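Local coordinates for protein type III restriction-modification enzyme EcoP15I Mod subunit (Escherichia coli, PDB 4ZCF) that methylates one adenine of the asymmetric DNA site 5'-CAGCAG-3' using S-adenosyl-L-methionine, and joins the Res subunit for DNA restriction, at residues L77-K82 and Q511-F516; K99-E104 and Y179-I184. All coordinates share one frame; numbering follows the deposited sequence.

Contact 1: L77-K82 and Q511-F516; sequences LLAEDK and QLMPDF
Four backbone hydrogen bonds lace strand 77-80 to strand 511-514 in an antiparallel ladder. L77 and M513 form one hydrogen-bonded pair, in which L77 N reaches M513 O at 2.9 Å and 170°, almost straight, while M513 N returns to L77 O from above the carbonyl plane. In the second such pair, A79 N donates to Q511 O at 3.0 Å and Q511 N to A79 O at 2.8 Å, both nearly along the C=O axis. Their N-to-C directions nonetheless make 125°, well short of an untwisted antiparallel pair.

L77, A79, Q511 and M513 share one face of the sheet. L77 has CG beside its backbone N (chi1 -51°), which carries CD1 to F516 CE2 at 3.6 Å and lays CD2 by D515 OD1. A79 leaves room for a longer neighbour: its CB meets M513 CG at 3.6 Å before the methionine chain bends away. On the other face, L78 CD1 approaches L512 CD2 at 4.2 Å. An alanine in place of L77 would remove both branches and would probably loosen the packing against F516 and D515, leaving the ladder's main-chain bonds.

Outward, helix 539-552 lies over the L77 and A79 face, and T548 OG1 bonds to L78 O. Where strand 77-80 gives way to helix 82-86, D81 caps the helix through H84 N and pairs with K492, while E80 bonds N85 and bridges to K82. The chemistry thus divides the work: main-chain bonds fix an edge strand of the methyltransferase sheet, whereas apolar side chains seat it against helix 539-552.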
# COMPACT_ATOMS: atom_id res chain seq x y z
N LEU A 77 21.05 -2.82 22.79
CA LEU A 77 20.05 -3.14 23.80
C LEU A 77 19.24 -1.84 24.04
O LEU A 77 19.62 -0.76 23.59
CB LEU A 77 20.70 -3.61 25.12
CG LEU A 77 21.75 -4.74 25.11
CD1 LEU A 77 22.15 -5.09 26.54
CD2 LEU A 77 21.22 -6.02 24.43
N LEU A 78 18.15 -1.96 24.80
CA LEU A 78 17.29 -0.85 25.16
C LEU A 78 17.20 -0.71 26.69
O LEU A 78 17.21 -1.71 27.41
CB LEU A 78 15.88 -1.01 24.56
CG LEU A 78 15.02 0.26 24.52
CD1 LEU A 78 15.38 1.12 23.33
CD2 LEU A 78 13.56 -0.06 24.55
N ALA A 79 17.15 0.53 27.16
CA ALA A 79 17.01 0.85 28.56
C ALA A 79 16.19 2.11 28.68
O ALA A 79 16.11 2.88 27.73
CB ALA A 79 18.36 1.04 29.21
N GLU A 80 15.59 2.30 29.87
CA GLU A 80 14.75 3.42 30.28
C GLU A 80 15.58 4.58 30.74
O GLU A 80 16.70 4.39 31.21
CB GLU A 80 13.97 3.03 31.53
CG GLU A 80 12.88 2.01 31.35
CD GLU A 80 12.01 1.94 32.59
OE1 GLU A 80 11.06 2.75 32.70
OE2 GLU A 80 12.31 1.11 33.47
N ASP A 81 14.97 5.78 30.74
CA ASP A 81 15.53 6.95 31.41
C ASP A 81 14.79 6.86 32.73
O ASP A 81 13.63 7.30 32.81
CB ASP A 81 15.21 8.28 30.69
CG ASP A 81 15.88 9.49 31.32
OD1 ASP A 81 15.92 9.58 32.56
OD2 ASP A 81 16.38 10.34 30.57
N LYS A 82 15.40 6.17 33.72
CA LYS A 82 14.81 5.91 35.05
C LYS A 82 14.34 7.17 35.76
O LYS A 82 13.25 7.15 36.32
CB LYS A 82 15.75 5.07 35.95
CG LYS A 82 16.21 3.72 35.37
CD LYS A 82 15.16 2.61 35.49
CE LYS A 82 15.57 1.37 34.72
NZ LYS A 82 14.64 0.23 34.97
N GLN A 511 16.07 4.51 25.47
CA GLN A 511 17.27 4.79 24.67
C GLN A 511 18.04 3.53 24.30
O GLN A 511 18.01 2.53 25.03
CB GLN A 511 18.20 5.78 25.40
CG GLN A 511 18.59 5.35 26.82
CD GLN A 511 19.14 6.52 27.57
OE1 GLN A 511 20.27 6.97 27.33
NE2 GLN A 511 18.32 7.08 28.44
N LEU A 512 18.76 3.58 23.17
CA LEU A 512 19.60 2.46 22.75
C LEU A 512 20.86 2.42 23.62
O LEU A 512 21.45 3.48 23.92
CB LEU A 512 19.99 2.57 21.27
CG LEU A 512 18.94 2.32 20.21
CD1 LEU A 512 19.53 2.55 18.86
CD2 LEU A 512 18.33 0.93 20.32
N MET A 513 21.29 1.20 24.01
CA MET A 513 22.50 1.00 24.85
C MET A 513 23.49 0.10 24.14
O MET A 513 23.04 -0.83 23.45
CB MET A 513 22.15 0.33 26.20
CG MET A 513 21.17 1.11 27.04
SD MET A 513 21.81 2.68 27.69
CE MET A 513 22.70 2.10 29.11
N PRO A 514 24.82 0.29 24.37
CA PRO A 514 25.82 -0.63 23.77
C PRO A 514 25.61 -2.04 24.30
O PRO A 514 25.22 -2.17 25.46
CB PRO A 514 27.17 -0.05 24.21
CG PRO A 514 26.87 0.85 25.35
CD PRO A 514 25.48 1.36 25.15
N ASP A 515 25.76 -3.09 23.45
CA ASP A 515 25.53 -4.48 23.89
C ASP A 515 26.70 -5.04 24.70
O ASP A 515 27.53 -5.77 24.16
CB ASP A 515 25.18 -5.39 22.69
CG ASP A 515 24.86 -6.86 22.99
OD1 ASP A 515 24.89 -7.25 24.19
OD2 ASP A 515 24.59 -7.62 22.05
N PHE A 516 26.73 -4.75 26.02
CA PHE A 516 27.79 -5.16 26.97
C PHE A 516 28.04 -6.68 27.07
O PHE A 516 29.14 -7.09 27.43
CB PHE A 516 27.57 -4.53 28.37
CG PHE A 516 26.36 -5.07 29.08
CD1 PHE A 516 26.42 -6.27 29.80
CD2 PHE A 516 25.14 -4.41 29.01
CE1 PHE A 516 25.29 -6.80 30.41
CE2 PHE A 516 24.01 -4.94 29.63
CZ PHE A 516 24.09 -6.14 30.32

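Contact 2: K99-E104 and Y179-I184; sequences KGDNLE and YPRLYI
R181 reaches out of helix 171-188 to the start of helix 102-113, its CG beside the backbone N and the chain extended from CG to NE. The guanidinium thereby arrives with its NE against N102 OD1 at 2.8 Å. The donor lies in the plane of the N102 carbonyl, on a lone pair, although the oxygen sits somewhat out of the guanidinium plane. Amide and guanidinium are turned 81° apart, so they meet crosswise. N102 achieves this with CG in the crowded position between N and carbonyl carbon (chi1 49°), and its amide offers the opposite end, ND2, to F440 O. Asparagine suits the site because its flat group both accepts and donates.

D101, with CG anti to its backbone N, is the N-cap of helix 102-113. Its OD2 receives a weak bond from E104 N at 3.5 Å, while OD1 forms a salt bridge of 3.2 Å with R181 NH2, also weak as a hydrogen bond.

L103 supplies the apolar half. Its CB, aimed by the backbone, stands over the centre of one guanidinium face; CG anti to N (chi1 -175°) then sends the branches toward P180 and I184. CD2 meets P180 CB at 3.7 Å, while CD1 lies 3.4 Å from P180 O and also touches I184 CG1. P180 suits the kink in helix 171-188, since its nitrogen has no hydrogen to donate.

F440, touched by R181, and F441, touched by N102, lie in a sequence resembling the cofactor-binding motif I, so the contact probably sits near that pocket. The buried arginine has the N102 oxygen at its edge, the D101 carboxylate near NH2 and hydrocarbon over one face, and its charge probably favours ionised D101.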
# COMPACT_ATOMS: atom_id res chain seq x y z
N LYS A 99 15.33 7.21 21.99
CA LYS A 99 16.58 7.80 21.53
C LYS A 99 17.42 6.73 20.84
O LYS A 99 17.64 5.65 21.39
CB LYS A 99 17.36 8.42 22.71
CG LYS A 99 18.54 9.29 22.28
CD LYS A 99 19.68 9.22 23.29
CE LYS A 99 19.52 10.12 24.49
NZ LYS A 99 20.82 10.32 25.19
N GLY A 100 17.92 7.06 19.67
CA GLY A 100 18.77 6.20 18.87
C GLY A 100 18.38 6.20 17.41
O GLY A 100 17.42 6.87 17.02
N ASP A 101 19.15 5.46 16.60
CA ASP A 101 18.94 5.27 15.17
C ASP A 101 17.58 4.64 15.03
O ASP A 101 17.29 3.66 15.71
CB ASP A 101 20.02 4.34 14.60
CG ASP A 101 19.91 4.01 13.14
OD1 ASP A 101 19.70 4.94 12.32
OD2 ASP A 101 20.11 2.82 12.79
N ASN A 102 16.70 5.27 14.21
CA ASN A 102 15.32 4.82 13.99
C ASN A 102 15.23 3.40 13.42
O ASN A 102 14.35 2.65 13.84
CB ASN A 102 14.53 5.84 13.15
CG ASN A 102 15.23 6.30 11.88
OD1 ASN A 102 15.95 5.56 11.21
ND2 ASN A 102 15.01 7.54 11.52
N LEU A 103 16.16 3.02 12.49
CA LEU A 103 16.20 1.67 11.91
C LEU A 103 16.46 0.62 12.97
O LEU A 103 15.76 -0.41 13.01
CB LEU A 103 17.25 1.57 10.78
CG LEU A 103 17.31 0.23 10.00
CD1 LEU A 103 15.93 -0.20 9.51
CD2 LEU A 103 18.31 0.29 8.87
N GLU A 104 17.44 0.89 13.85
CA GLU A 104 17.80 0.03 14.98
C GLU A 104 16.64 -0.04 15.99
O GLU A 104 16.25 -1.14 16.42
CB GLU A 104 19.09 0.56 15.63
CG GLU A 104 19.71 -0.40 16.63
CD GLU A 104 20.38 -1.66 16.12
OE1 GLU A 104 20.54 -1.81 14.89
OE2 GLU A 104 20.78 -2.49 16.97
N TYR A 179 14.63 3.01 2.20
CA TYR A 179 14.23 1.61 2.00
C TYR A 179 14.16 0.74 3.27
O TYR A 179 13.08 0.18 3.53
CB TYR A 179 15.05 0.91 0.88
CG TYR A 179 14.59 -0.52 0.60
CD1 TYR A 179 14.96 -1.57 1.44
CD2 TYR A 179 13.73 -0.80 -0.46
CE1 TYR A 179 14.47 -2.85 1.25
CE2 TYR A 179 13.25 -2.10 -0.67
CZ TYR A 179 13.62 -3.12 0.19
OH TYR A 179 13.16 -4.40 0.03
N PRO A 180 15.27 0.53 4.06
CA PRO A 180 15.17 -0.39 5.19
C PRO A 180 14.24 0.09 6.30
O PRO A 180 13.65 -0.72 7.01
CB PRO A 180 16.61 -0.53 5.65
CG PRO A 180 17.26 0.75 5.25
CD PRO A 180 16.65 1.06 3.93
N ARG A 181 14.11 1.42 6.42
CA ARG A 181 13.23 2.07 7.40
C ARG A 181 11.74 1.81 7.09
O ARG A 181 11.00 1.31 7.95
CB ARG A 181 13.59 3.55 7.49
CG ARG A 181 14.94 3.74 8.21
CD ARG A 181 15.66 5.00 7.82
NE ARG A 181 16.87 5.19 8.63
CZ ARG A 181 18.04 4.62 8.38
NH1 ARG A 181 18.20 3.84 7.31
NH2 ARG A 181 19.07 4.82 9.20
N LEU A 182 11.34 2.02 5.81
CA LEU A 182 10.00 1.76 5.29
C LEU A 182 9.71 0.27 5.29
O LEU A 182 8.57 -0.12 5.55
CB LEU A 182 9.89 2.29 3.86
CG LEU A 182 9.93 3.82 3.64
CD1 LEU A 182 9.63 4.14 2.21
CD2 LEU A 182 8.91 4.57 4.55
N TYR A 183 10.74 -0.56 5.01
CA TYR A 183 10.63 -2.01 5.01
C TYR A 183 10.27 -2.53 6.39
O TYR A 183 9.30 -3.28 6.51
CB TYR A 183 11.91 -2.67 4.45
CG TYR A 183 11.80 -4.17 4.31
CD1 TYR A 183 11.27 -4.75 3.15
CD2 TYR A 183 12.15 -5.02 5.36
CE1 TYR A 183 11.13 -6.13 3.03
CE2 TYR A 183 11.99 -6.40 5.25
CZ TYR A 183 11.52 -6.96 4.07
OH TYR A 183 11.38 -8.32 3.97
N ILE A 184 11.02 -2.13 7.44
CA ILE A 184 10.75 -2.54 8.84
C ILE A 184 9.45 -1.96 9.35
O ILE A 184 8.73 -2.66 10.04
CB ILE A 184 11.94 -2.28 9.83
CG1 ILE A 184 13.27 -2.96 9.36
CG2 ILE A 184 11.58 -2.70 11.29
CD1 ILE A 184 13.28 -4.54 9.33

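Contact 2 is nested in sequence inside the loop closed by contact 1, and the centres of the two lie about 17 Å apart. L512 joins them directly. Its N is 3.0 Å from K99 O, a probable hydrogen bond that sets strand 508-514 parallel beside strand 96-99, and its CD1 packs 3.7 Å from E104 CG at the start of helix 102-113. Contact 1 adds the sheet's outermost strand on this side within this chain, whereas contact 2 secures the helix after strand 96-99 and, through F440 in the probable motif I, lies nearer the likely cofactor site. Neither touches the DNA, about 38 Å and 23 Å from their respective nearest atoms.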